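Local coordinates for protein mevalonate diphosphate decarboxylase (Legionella pneumophila, PDB 3LTO) that probably catalyses the ATP-dependent decarboxylation of mevalonate diphosphate to isopentenyl diphosphate, a step of lipid biosynthesis, at residues A[138-143]-A[153-158]; A[23-28]-A[143-148]; A[229-234]-A[277-282]; A[30-35]-A[217-222]. All blocks are in the same frame, centred on the assembly; numbering follows the deposited sequence.

Contact 1: A[138-143]-A[153-158]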
loop_
_atom_site.group_PDB
_atom_site.type_symbol
_atom_site.label_atom_id
_atom_site.label_comp_id
_atom_site.label_asym_id
_atom_site.label_seq_id
_atom_site.Cartn_x
_atom_site.Cartn_y
_atom_site.Cartn_z
ATOM N N GLU A 138 -11.712 1.959 -2.093
ATOM C CA GLU A 138 -11.476 2.049 -3.523
ATOM C C GLU A 138 -11.659 3.486 -3.974
ATOM O O GLU A 138 -10.953 3.968 -4.851
ATOM C CB GLU A 138 -12.446 1.148 -4.275
ATOM C CG GLU A 138 -12.296 -0.311 -3.909
ATOM C CD GLU A 138 -13.207 -1.212 -4.713
ATOM O OE1 GLU A 138 -14.448 -1.111 -4.560
ATOM O OE2 GLU A 138 -12.667 -2.018 -5.502
ATOM N N GLN A 139 -12.618 4.172 -3.369
ATOM C CA GLN A 139 -12.883 5.553 -3.734
ATOM C C GLN A 139 -11.726 6.456 -3.332
ATOM O O GLN A 139 -11.363 7.371 -4.064
ATOM C CB GLN A 139 -14.184 6.025 -3.079
ATOM C CG GLN A 139 -15.401 5.698 -3.901
ATOM C CD GLN A 139 -16.681 6.116 -3.228
ATOM O OE1 GLN A 139 -17.399 5.285 -2.676
ATOM N NE2 GLN A 139 -16.971 7.414 -3.257
ATOM N N ALA A 140 -11.153 6.187 -2.165
ATOM C CA ALA A 140 -10.032 6.968 -1.667
ATOM C C ALA A 140 -8.837 6.784 -2.585
ATOM O O ALA A 140 -8.158 7.756 -2.914
ATOM C CB ALA A 140 -9.668 6.532 -0.242
ATOM N N GLN A 141 -8.592 5.537 -2.994
ATOM C CA GLN A 141 -7.468 5.210 -3.870
ATOM C C GLN A 141 -7.628 5.986 -5.174
ATOM O O GLN A 141 -6.665 6.544 -5.698
ATOM C CB GLN A 141 -7.418 3.693 -4.162
ATOM C CG GLN A 141 -8.377 3.243 -5.278
ATOM C CD GLN A 141 -8.595 1.729 -5.386
ATOM O OE1 GLN A 141 -9.357 1.267 -6.249
ATOM N NE2 GLN A 141 -7.936 0.954 -4.516
ATOM N N LEU A 142 -8.856 6.026 -5.686
ATOM C CA LEU A 142 -9.154 6.736 -6.927
ATOM C C LEU A 142 -8.934 8.233 -6.738
ATOM O O LEU A 142 -8.224 8.876 -7.519
ATOM C CB LEU A 142 -10.608 6.489 -7.351
ATOM C CG LEU A 142 -10.979 5.111 -7.909
ATOM C CD1 LEU A 142 -12.479 5.043 -8.150
ATOM C CD2 LEU A 142 -10.222 4.870 -9.213
ATOM N N SER A 143 -9.539 8.780 -5.685
ATOM C CA SER A 143 -9.420 10.201 -5.396
ATOM C C SER A 143 -7.947 10.565 -5.251
ATOM O O SER A 143 -7.520 11.655 -5.616
ATOM C CB SER A 143 -10.185 10.530 -4.108
ATOM O OG SER A 143 -10.412 11.922 -3.989
ATOM N N SER A 153 -9.496 12.390 3.283
ATOM C CA SER A 153 -10.808 12.925 3.637
ATOM C C SER A 153 -11.917 11.876 3.705
ATOM O O SER A 153 -13.030 12.182 4.119
ATOM C CB SER A 153 -11.205 14.039 2.666
ATOM O OG SER A 153 -10.428 15.201 2.906
ATOM N N PHE A 154 -11.598 10.646 3.308
ATOM C CA PHE A 154 -12.550 9.537 3.317
ATOM C C PHE A 154 -12.622 8.834 4.675
ATOM O O PHE A 154 -13.341 7.842 4.836
ATOM C CB PHE A 154 -12.164 8.518 2.237
ATOM C CG PHE A 154 -12.444 8.990 0.841
ATOM C CD1 PHE A 154 -13.659 8.700 0.230
ATOM C CD2 PHE A 154 -11.531 9.796 0.167
ATOM C CE1 PHE A 154 -13.966 9.214 -1.029
ATOM C CE2 PHE A 154 -11.830 10.318 -1.098
ATOM C CZ PHE A 154 -13.049 10.025 -1.693
ATOM N N TYR A 155 -11.872 9.342 5.649
ATOM C CA TYR A 155 -11.849 8.743 6.978
ATOM C C TYR A 155 -11.930 9.838 8.028
ATOM O O TYR A 155 -11.566 10.978 7.763
ATOM C CB TYR A 155 -10.558 7.936 7.154
ATOM C CG TYR A 155 -10.337 6.948 6.029
ATOM C CD1 TYR A 155 -10.905 5.675 6.068
ATOM C CD2 TYR A 155 -9.615 7.313 4.889
ATOM C CE1 TYR A 155 -10.768 4.790 5.003
ATOM C CE2 TYR A 155 -9.474 6.434 3.814
ATOM C CZ TYR A 155 -10.056 5.176 3.878
ATOM O OH TYR A 155 -9.954 4.315 2.809
ATOM N N ALA A 156 -12.411 9.477 9.214
ATOM C CA ALA A 156 -12.560 10.407 10.327
ATOM C C ALA A 156 -12.657 9.616 11.633
ATOM O O ALA A 156 -13.045 8.445 11.623
ATOM C CB ALA A 156 -13.814 11.247 10.130
ATOM N N PRO A 157 -12.304 10.243 12.772
ATOM C CA PRO A 157 -11.831 11.626 12.867
ATOM C C PRO A 157 -10.349 11.817 12.526
ATOM O O PRO A 157 -9.900 12.941 12.321
ATOM C CB PRO A 157 -12.160 11.998 14.312
ATOM C CG PRO A 157 -11.913 10.710 15.026
ATOM C CD PRO A 157 -12.595 9.706 14.114
ATOM N N TRP A 158 -9.592 10.728 12.474
ATOM C CA TRP A 158 -8.172 10.807 12.124
ATOM C C TRP A 158 -7.859 9.852 10.983
ATOM O O TRP A 158 -8.404 8.752 10.918
ATOM C CB TRP A 158 -7.280 10.446 13.316
ATOM C CG TRP A 158 -7.391 11.375 14.468
ATOM C CD1 TRP A 158 -8.238 11.265 15.533
ATOM C CD2 TRP A 158 -6.660 12.594 14.658
ATOM N NE1 TRP A 158 -8.079 12.345 16.375
ATOM C CE2 TRP A 158 -7.119 13.174 15.860
ATOM C CE3 TRP A 158 -5.663 13.252 13.926
ATOM C CZ2 TRP A 158 -6.616 14.386 16.348
ATOM C CZ3 TRP A 158 -5.164 14.456 14.409
ATOM C CH2 TRP A 158 -5.641 15.011 15.610
#

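Contact 2: A[23-28]-A[143-148]. With SO4 (sulfate ion), chain D.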
loop_
_atom_site.group_PDB
_atom_site.type_symbol
_atom_site.label_atom_id
_atom_site.label_comp_id
_atom_site.label_asym_id
_atom_site.label_seq_id
_atom_site.Cartn_x
_atom_site.Cartn_y
_atom_site.Cartn_z
ATOM N N ASN A 23 7.550 6.599 -10.058
ATOM C CA ASN A 23 6.991 5.457 -10.772
ATOM C C ASN A 23 5.845 4.694 -10.110
ATOM O O ASN A 23 4.926 4.237 -10.799
ATOM C CB ASN A 23 8.119 4.487 -11.106
ATOM C CG ASN A 23 9.140 5.095 -12.039
ATOM O OD1 ASN A 23 10.344 4.883 -11.883
ATOM N ND2 ASN A 23 8.664 5.853 -13.027
ATOM N N SER A 24 5.906 4.541 -8.791
ATOM C CA SER A 24 4.872 3.817 -8.051
ATOM C C SER A 24 3.783 4.760 -7.561
ATOM O O SER A 24 2.679 4.329 -7.234
ATOM C CB SER A 24 5.485 3.114 -6.844
ATOM O OG SER A 24 5.956 4.061 -5.898
ATOM N N ASN A 25 4.120 6.044 -7.506
ATOM C CA ASN A 25 3.227 7.105 -7.051
ATOM C C ASN A 25 2.894 6.984 -5.563
ATOM O O ASN A 25 1.957 7.614 -5.069
ATOM C CB ASN A 25 1.940 7.131 -7.880
ATOM C CG ASN A 25 1.278 8.510 -7.886
ATOM O OD1 ASN A 25 1.913 9.513 -8.214
ATOM N ND2 ASN A 25 -0.003 8.559 -7.532
ATOM N N LEU A 26 3.673 6.177 -4.854
ATOM C CA LEU A 26 3.485 5.985 -3.418
ATOM C C LEU A 26 4.166 7.148 -2.687
ATOM O O LEU A 26 5.194 7.648 -3.136
ATOM C CB LEU A 26 4.119 4.662 -2.983
ATOM C CG LEU A 26 3.525 3.389 -3.593
ATOM C CD1 LEU A 26 4.489 2.223 -3.402
ATOM C CD2 LEU A 26 2.180 3.097 -2.945
ATOM N N PRO A 27 3.596 7.595 -1.555
ATOM C CA PRO A 27 4.194 8.707 -0.804
ATOM C C PRO A 27 5.541 8.326 -0.203
ATOM O O PRO A 27 5.722 7.198 0.252
ATOM C CB PRO A 27 3.145 9.007 0.266
ATOM C CG PRO A 27 2.528 7.642 0.519
ATOM C CD PRO A 27 2.384 7.087 -0.882
ATOM N N ASP A 28 6.486 9.260 -0.204
ATOM C CA ASP A 28 7.802 8.988 0.358
ATOM C C ASP A 28 7.708 8.799 1.859
ATOM O O ASP A 28 8.522 8.102 2.467
ATOM C CB ASP A 28 8.775 10.108 -0.001
ATOM C CG ASP A 28 9.317 9.970 -1.418
ATOM O OD1 ASP A 28 8.710 9.239 -2.233
ATOM O OD2 ASP A 28 10.346 10.601 -1.724
ATOM N N SER A 143 -9.539 8.780 -5.685
ATOM C CA SER A 143 -9.420 10.201 -5.396
ATOM C C SER A 143 -7.947 10.565 -5.251
ATOM O O SER A 143 -7.520 11.655 -5.616
ATOM C CB SER A 143 -10.185 10.530 -4.108
ATOM O OG SER A 143 -10.412 11.922 -3.989
ATOM N N ARG A 144 -7.175 9.630 -4.713
ATOM C CA ARG A 144 -5.745 9.821 -4.506
ATOM C C ARG A 144 -5.038 10.283 -5.781
ATOM O O ARG A 144 -4.103 11.079 -5.723
ATOM C CB ARG A 144 -5.132 8.504 -3.997
ATOM C CG ARG A 144 -3.693 8.222 -4.432
ATOM C CD ARG A 144 -2.704 9.039 -3.649
ATOM N NE ARG A 144 -1.327 8.924 -4.138
ATOM C CZ ARG A 144 -0.654 9.928 -4.688
ATOM N NH1 ARG A 144 -1.231 11.111 -4.836
ATOM N NH2 ARG A 144 0.612 9.771 -5.040
ATOM N N LEU A 145 -5.512 9.801 -6.926
ATOM C CA LEU A 145 -4.911 10.116 -8.223
ATOM C C LEU A 145 -5.098 11.536 -8.736
ATOM O O LEU A 145 -4.358 11.985 -9.613
ATOM C CB LEU A 145 -5.412 9.113 -9.263
ATOM C CG LEU A 145 -5.126 7.676 -8.818
ATOM C CD1 LEU A 145 -5.844 6.689 -9.703
ATOM C CD2 LEU A 145 -3.624 7.448 -8.845
ATOM N N GLY A 146 -6.091 12.239 -8.208
ATOM C CA GLY A 146 -6.311 13.612 -8.621
ATOM C C GLY A 146 -5.690 14.546 -7.592
ATOM O O GLY A 146 -5.172 15.605 -7.927
ATOM N N SER A 147 -5.747 14.138 -6.327
ATOM C CA SER A 147 -5.194 14.919 -5.227
ATOM C C SER A 147 -4.747 14.003 -4.094
ATOM O O SER A 147 -5.568 13.345 -3.450
ATOM C CB SER A 147 -6.233 15.903 -4.698
ATOM O OG SER A 147 -5.929 16.277 -3.364
ATOM N N GLY A 148 -3.444 13.966 -3.855
ATOM C CA GLY A 148 -2.914 13.125 -2.803
ATOM C C GLY A 148 -3.618 13.318 -1.477
ATOM O O GLY A 148 -4.080 12.355 -0.862
HETATM S S SO4 D . -0.192 14.883 -5.503
HETATM O O1 SO4 D . -0.034 13.480 -5.096
HETATM O O2 SO4 D . -1.619 15.237 -5.552
HETATM O O3 SO4 D . 0.490 15.752 -4.529
HETATM O O4 SO4 D . 0.411 15.080 -6.833
HETATM O O HOH W 1 -0.219 6.139 -3.321
#

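Contact 3: A[229-234]-A[277-282]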
loop_
_atom_site.group_PDB
_atom_site.type_symbol
_atom_site.label_atom_id
_atom_site.label_comp_id
_atom_site.label_asym_id
_atom_site.label_seq_id
_atom_site.Cartn_x
_atom_site.Cartn_y
_atom_site.Cartn_z
ATOM N N THR A 229 1.311 18.516 25.190
ATOM C CA THR A 229 2.466 19.393 25.093
ATOM C C THR A 229 3.433 18.877 24.018
ATOM O O THR A 229 3.997 19.667 23.247
ATOM C CB THR A 229 3.204 19.492 26.458
ATOM O OG1 THR A 229 2.307 19.999 27.455
ATOM C CG2 THR A 229 4.390 20.425 26.357
ATOM N N SER A 230 3.626 17.559 23.963
ATOM C CA SER A 230 4.516 16.973 22.960
ATOM C C SER A 230 3.898 17.008 21.560
ATOM O O SER A 230 4.616 17.136 20.564
ATOM C CB SER A 230 4.874 15.528 23.314
ATOM O OG SER A 230 5.860 15.482 24.328
ATOM N N ILE A 231 2.575 16.874 21.482
ATOM C CA ILE A 231 1.889 16.924 20.194
ATOM C C ILE A 231 2.145 18.330 19.639
ATOM O O ILE A 231 2.538 18.498 18.477
ATOM C CB ILE A 231 0.362 16.667 20.353
ATOM C CG1 ILE A 231 0.138 15.229 20.828
ATOM C CG2 ILE A 231 -0.367 16.902 19.024
ATOM C CD1 ILE A 231 -1.313 14.847 21.031
ATOM N N TYR A 232 1.947 19.332 20.490
ATOM C CA TYR A 232 2.181 20.726 20.111
ATOM C C TYR A 232 3.602 20.929 19.565
ATOM O O TYR A 232 3.776 21.402 18.446
ATOM C CB TYR A 232 1.952 21.625 21.328
ATOM C CG TYR A 232 2.671 22.959 21.309
ATOM C CD1 TYR A 232 2.376 23.928 20.351
ATOM C CD2 TYR A 232 3.617 23.268 22.286
ATOM C CE1 TYR A 232 3.000 25.168 20.367
ATOM C CE2 TYR A 232 4.252 24.512 22.314
ATOM C CZ TYR A 232 3.937 25.456 21.353
ATOM O OH TYR A 232 4.543 26.694 21.393
ATOM N N GLN A 233 4.606 20.548 20.352
ATOM C CA GLN A 233 6.005 20.707 19.962
ATOM C C GLN A 233 6.365 19.971 18.674
ATOM O O GLN A 233 7.004 20.531 17.782
ATOM C CB GLN A 233 6.910 20.245 21.106
ATOM C CG GLN A 233 6.575 20.920 22.430
ATOM C CD GLN A 233 7.412 20.413 23.590
ATOM O OE1 GLN A 233 7.590 19.209 23.763
ATOM N NE2 GLN A 233 7.914 21.336 24.404
ATOM N N ILE A 234 5.959 18.714 18.575
ATOM C CA ILE A 234 6.239 17.931 17.382
ATOM C C ILE A 234 5.592 18.573 16.153
ATOM O O ILE A 234 6.249 18.771 15.132
ATOM C CB ILE A 234 5.714 16.488 17.531
ATOM C CG1 ILE A 234 6.373 15.815 18.740
ATOM C CG2 ILE A 234 6.010 15.691 16.269
ATOM C CD1 ILE A 234 5.733 14.498 19.116
ATOM N N GLY A 277 -1.968 24.954 25.807
ATOM C CA GLY A 277 -2.345 25.773 24.671
ATOM C C GLY A 277 -2.822 24.966 23.484
ATOM O O GLY A 277 -3.170 23.794 23.615
ATOM N N PRO A 278 -2.839 25.575 22.294
ATOM C CA PRO A 278 -3.287 24.875 21.096
ATOM C C PRO A 278 -2.184 24.163 20.319
ATOM O O PRO A 278 -0.998 24.463 20.462
ATOM C CB PRO A 278 -3.894 25.998 20.279
ATOM C CG PRO A 278 -2.916 27.100 20.516
ATOM C CD PRO A 278 -2.656 27.012 22.017
ATOM N N VAL A 279 -2.591 23.201 19.502
ATOM C CA VAL A 279 -1.653 22.510 18.644
ATOM C C VAL A 279 -1.688 23.431 17.425
ATOM O O VAL A 279 -2.755 23.936 17.059
ATOM C CB VAL A 279 -2.152 21.093 18.307
ATOM C CG1 VAL A 279 -1.441 20.563 17.070
ATOM C CG2 VAL A 279 -1.899 20.172 19.502
ATOM N N VAL A 280 -0.528 23.669 16.821
ATOM C CA VAL A 280 -0.421 24.576 15.688
ATOM C C VAL A 280 0.233 23.962 14.459
ATOM O O VAL A 280 1.200 23.211 14.570
ATOM C CB VAL A 280 0.389 25.838 16.097
ATOM C CG1 VAL A 280 0.409 26.852 14.960
ATOM C CG2 VAL A 280 -0.213 26.445 17.359
ATOM N N THR A 281 -0.310 24.288 13.289
ATOM C CA THR A 281 0.231 23.804 12.026
ATOM C C THR A 281 -0.035 24.811 10.937
ATOM O O THR A 281 -0.877 25.699 11.085
ATOM C CB THR A 281 -0.422 22.513 11.527
ATOM O OG1 THR A 281 -1.004 21.800 12.618
ATOM C CG2 THR A 281 0.606 21.653 10.867
HETATM N N MSE A 282 0.683 24.624 9.835
HETATM C CA MSE A 282 0.576 25.446 8.650
HETATM C C MSE A 282 0.798 24.564 7.428
HETATM O O MSE A 282 1.583 23.620 7.473
HETATM C CB MSE A 282 1.651 26.521 8.624
HETATM C CG MSE A 282 1.628 27.524 9.750
HETATM SE SE MSE A 282 2.900 28.939 9.357
HETATM C CE MSE A 282 1.780 30.038 8.213
HETATM O O HOH W 2 2.006 22.857 17.205
#

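Contact 4: A[30-35]-A[217-222]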
loop_
_atom_site.group_PDB
_atom_site.type_symbol
_atom_site.label_atom_id
_atom_site.label_comp_id
_atom_site.label_asym_id
_atom_site.label_seq_id
_atom_site.Cartn_x
_atom_site.Cartn_y
_atom_site.Cartn_z
ATOM N N SER A 30 4.698 8.674 5.346
ATOM C CA SER A 30 3.318 8.627 5.767
ATOM C C SER A 30 2.860 10.030 6.132
ATOM O O SER A 30 3.674 10.956 6.270
ATOM C CB SER A 30 3.170 7.711 6.980
ATOM O OG SER A 30 3.551 6.387 6.660
ATOM N N SER A 31 1.549 10.175 6.285
ATOM C CA SER A 31 0.952 11.444 6.667
ATOM C C SER A 31 -0.220 11.180 7.608
ATOM O O SER A 31 -0.890 10.148 7.509
ATOM C CB SER A 31 0.497 12.223 5.426
ATOM O OG SER A 31 -0.430 11.487 4.637
ATOM N N LEU A 32 -0.444 12.106 8.536
ATOM C CA LEU A 32 -1.520 12.006 9.522
ATOM C C LEU A 32 -2.309 13.316 9.563
ATOM O O LEU A 32 -1.726 14.392 9.734
ATOM C CB LEU A 32 -0.936 11.732 10.911
ATOM C CG LEU A 32 -1.931 11.724 12.068
ATOM C CD1 LEU A 32 -2.639 10.389 12.124
ATOM C CD2 LEU A 32 -1.202 11.970 13.362
ATOM N N SER A 33 -3.630 13.231 9.428
ATOM C CA SER A 33 -4.443 14.436 9.439
ATOM C C SER A 33 -5.724 14.316 10.252
ATOM O O SER A 33 -6.199 13.216 10.537
ATOM C CB SER A 33 -4.792 14.838 8.003
ATOM O OG SER A 33 -5.549 13.819 7.369
ATOM N N TYR A 34 -6.267 15.469 10.628
ATOM C CA TYR A 34 -7.509 15.529 11.381
ATOM C C TYR A 34 -8.595 15.870 10.368
ATOM O O TYR A 34 -8.413 16.767 9.545
ATOM C CB TYR A 34 -7.448 16.627 12.438
ATOM C CG TYR A 34 -8.691 16.684 13.304
ATOM C CD1 TYR A 34 -9.068 15.592 14.084
ATOM C CD2 TYR A 34 -9.503 17.817 13.325
ATOM C CE1 TYR A 34 -10.223 15.624 14.858
ATOM C CE2 TYR A 34 -10.663 17.856 14.097
ATOM C CZ TYR A 34 -11.014 16.755 14.860
ATOM O OH TYR A 34 -12.164 16.778 15.617
ATOM N N THR A 35 -9.718 15.164 10.417
ATOM C CA THR A 35 -10.790 15.436 9.472
ATOM C C THR A 35 -11.670 16.572 9.997
ATOM O O THR A 35 -12.278 16.459 11.054
ATOM C CB THR A 35 -11.627 14.155 9.212
ATOM O OG1 THR A 35 -10.751 13.086 8.820
ATOM C CG2 THR A 35 -12.629 14.386 8.086
ATOM N N LYS A 217 6.502 8.904 14.527
ATOM C CA LYS A 217 6.683 7.940 15.602
ATOM C C LYS A 217 6.542 8.653 16.939
ATOM O O LYS A 217 5.903 8.142 17.855
ATOM C CB LYS A 217 8.064 7.279 15.520
ATOM C CG LYS A 217 8.414 6.461 16.764
ATOM C CD LYS A 217 9.878 6.026 16.783
ATOM C CE LYS A 217 10.106 4.769 15.965
ATOM N NZ LYS A 217 9.460 3.572 16.583
ATOM N N LEU A 218 7.132 9.841 17.048
ATOM C CA LEU A 218 7.053 10.607 18.292
ATOM C C LEU A 218 5.626 11.087 18.550
ATOM O O LEU A 218 5.111 10.982 19.666
ATOM C CB LEU A 218 8.006 11.808 18.242
ATOM C CG LEU A 218 9.506 11.489 18.230
ATOM C CD1 LEU A 218 10.306 12.768 18.041
ATOM C CD2 LEU A 218 9.890 10.811 19.534
ATOM N N LEU A 219 4.990 11.608 17.508
ATOM C CA LEU A 219 3.626 12.107 17.618
ATOM C C LEU A 219 2.659 11.002 18.059
ATOM O O LEU A 219 1.870 11.188 18.992
ATOM C CB LEU A 219 3.180 12.684 16.276
ATOM C CG LEU A 219 1.812 13.360 16.259
ATOM C CD1 LEU A 219 1.758 14.458 17.333
ATOM C CD2 LEU A 219 1.551 13.938 14.870
ATOM N N LEU A 220 2.719 9.854 17.388
ATOM C CA LEU A 220 1.847 8.737 17.735
ATOM C C LEU A 220 2.041 8.358 19.202
ATOM O O LEU A 220 1.072 8.085 19.908
ATOM C CB LEU A 220 2.134 7.539 16.827
ATOM C CG LEU A 220 1.123 7.180 15.728
ATOM C CD1 LEU A 220 0.315 8.382 15.326
ATOM C CD2 LEU A 220 1.861 6.594 14.529
ATOM N N ASN A 221 3.292 8.355 19.659
ATOM C CA ASN A 221 3.584 8.037 21.054
ATOM C C ASN A 221 3.012 9.126 21.954
ATOM O O ASN A 221 2.597 8.855 23.078
ATOM C CB ASN A 221 5.096 7.927 21.302
ATOM C CG ASN A 221 5.691 6.639 20.753
ATOM O OD1 ASN A 221 5.122 5.554 20.920
ATOM N ND2 ASN A 221 6.849 6.748 20.110
ATOM N N ALA A 222 2.998 10.360 21.458
ATOM C CA ALA A 222 2.464 11.483 22.229
ATOM C C ALA A 222 0.966 11.267 22.413
ATOM O O ALA A 222 0.437 11.439 23.511
ATOM C CB ALA A 222 2.723 12.804 21.506
#

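Contact 1: A[138-143]-A[153-158]
The phenyl ring of F154 lies against the backbone of helix 136-144, overlapping the turn that carries Q139, A140 and S143. The CA of A140 stands over one ring face, 3.9 Å from the F154 ring centroid and only 20° off its normal, which makes a CH-pi contact with a backbone carbon. The methyl of A140 lies alongside, its CB packing on CD2 of F154 at 3.8 Å. Further round the rim, Q139 CB meets CE1 of F154 at 3.8 Å, while S143 CB approaches CE2 of F154 obliquely, at 3.4 Å. The hydroxyl of S143 reaches the ring edge, in its plane, but its polar partner is S150. Next in sequence, Y155 sends its phenol past the A140 methyl, with OH of Y155 3.8 Å from CB of A140; that hydroxyl is held by D137, one residue before the helical segment. Both hydroxyls thus pack in the contact but find their hydrogen-bond partners outside the two segments. Beyond them, A115 and K119 of helix 110-129 also touch F154, and Y155 rests on V166 and A168 of strand 165-168, so the loop is wedged between two helices and the sheet.

Contact 2: A[23-28]-A[143-148]
An anion pocket at the end of helix 136-144 holds a sulfate, and R144, which lines it, is gripped by N25. NH2 of R144 donates to the backbone O of N25, almost straight at 163° and with the oxygen near the guanidinium plane; the modelled 2.5 Å is shorter than usual and its exact value uncertain. A water broadens this link, giving a hydrogen bond to N25 O and accepting one from R144 NE. NH1 of R144 reaches sulfate O1 at 2.7 Å, and the backbone N of G148 binds O2 at 2.8 Å; Y16 OH and K20 NZ also bind the ion. With a chi1 of -155°, N25 carries its amide across one guanidinium face, the planes 9° apart. There ND2 of N25 sits 2.8 Å from NH2 of R144 and 4.0 Å from CD2 of L145; ND2 and NH2 are both donors, so they pack closely without bonding. With NE and NH2 occupied by the N25 loop and its water, the guanidinium is fixed in rotation and NH1 presented to the anion. Such donors round a tetrahedral anion, probably from the crystallisation liquor, are consistent with a site for a substrate phosphate.

Contact 3: A[229-234]-A[277-282]
In Y232, whose ring is carried out from helix 228-247 toward the chain at P278, CG stands anti to the backbone N (chi1 156°), while in I231 a chi1 of -66° sends CG1 beside the N and leaves CG2 as the branch turned to V279. The outcome is two neighbouring contacts on one helical turn. CG2 of I231 meets CG2 of V279 at 3.6 Å, branch against branch, with the two side chains crossing obliquely. The Y232 ring instead comes up to a backbone carbonyl: its CD1 lies 3.4 Å from O of P278, on an oblique approach. The same carbonyl oxygen accepts a hydrogen bond from the indole of W271, a ring that itself stacks on Y232, so two aromatic side chains frame one buried peptide group.

Between the backbones sits a single water, donating to O of Y232 at 2.6 Å and accepting from N of V280 at 2.7 Å. V279 and T281 bond through their backbones to L291 and H289 of strand 288-292; V280 between them turns its N to the helix side, where the water serves it. Strand 279-281 is an outermost strand of the four-stranded antiparallel sheet within this chain. Packing of helices against such a sheet is the alpha/beta arrangement found in the C-terminal domain of the GHMP kinase superfamily.

Contact 4: A[30-35]-A[217-222]
L32 loses the most surface here, and it does so to two leucines on adjacent positions of a helix, L219 and L220. A chi1 of 175° swings CG of L32 opposite its own nitrogen, which extends the side chain away from strand 31-47 and puts its CD2 methyl at the front. That methyl touches CD2 of L219 at 3.7 Å, the closest approach between the two segments. L219 is likewise extended from its own backbone (chi1 -175°), so the two leucines reach out to each other across a wide separation: CA of L32 and CA of L220, the closest pair of CA atoms, are 9.5 Å apart. L220 points off to one side at its base, yet its end bends back, bringing CD1 to 4.4 Å from the same CD2 of L32, a looser contact.

Strand 31-47 belongs to the mixed sheet of the N-terminal domain, while helix 208-224 belongs to the C-terminal domain, so these leucines meet at the interface of the two halves that characterise the GHMP kinase superfamily, to which this decarboxylase is related. Facing alternates along the strand: S31 OG bonds to R152, S33 OG only weakly to it, whereas L32 lies on the other side, toward the helix. L219 also touches L13 and I14, and L13 pairs with L32 through the backbone, so the apolar patch spreads over adjacent chain. A polar link runs beside it, from the backbone N of S30 to E213 of the same helix. The S30 hydroxyl is bonded to T162 and to the carbonyl oxygen of G310 of the second subunit.

In the fold
From the N terminus, the loop 23-28 is the first partner reached, and contact 2 ties it to 143-148 at the end of helix 136-144. Strand residues 30-35 follow, but wait until 217-222 for contact 4, so contacts 2 and 4 cross. Contact 1 closes a short loop, 138-143 to 153-158, that falls within the span of contact 4 and crosses contact 2, with S143 common to both. Y155 and P157 bond to T35, linking contact 1 to contact 4. Contact 3 opens only after contact 4 has closed, and consecutive helices 208-224 and 228-247 bring the two together. Contacts 1 and 2 lie within the N-terminal domain, contact 3 within the C-terminal one; contact 4 joins the two.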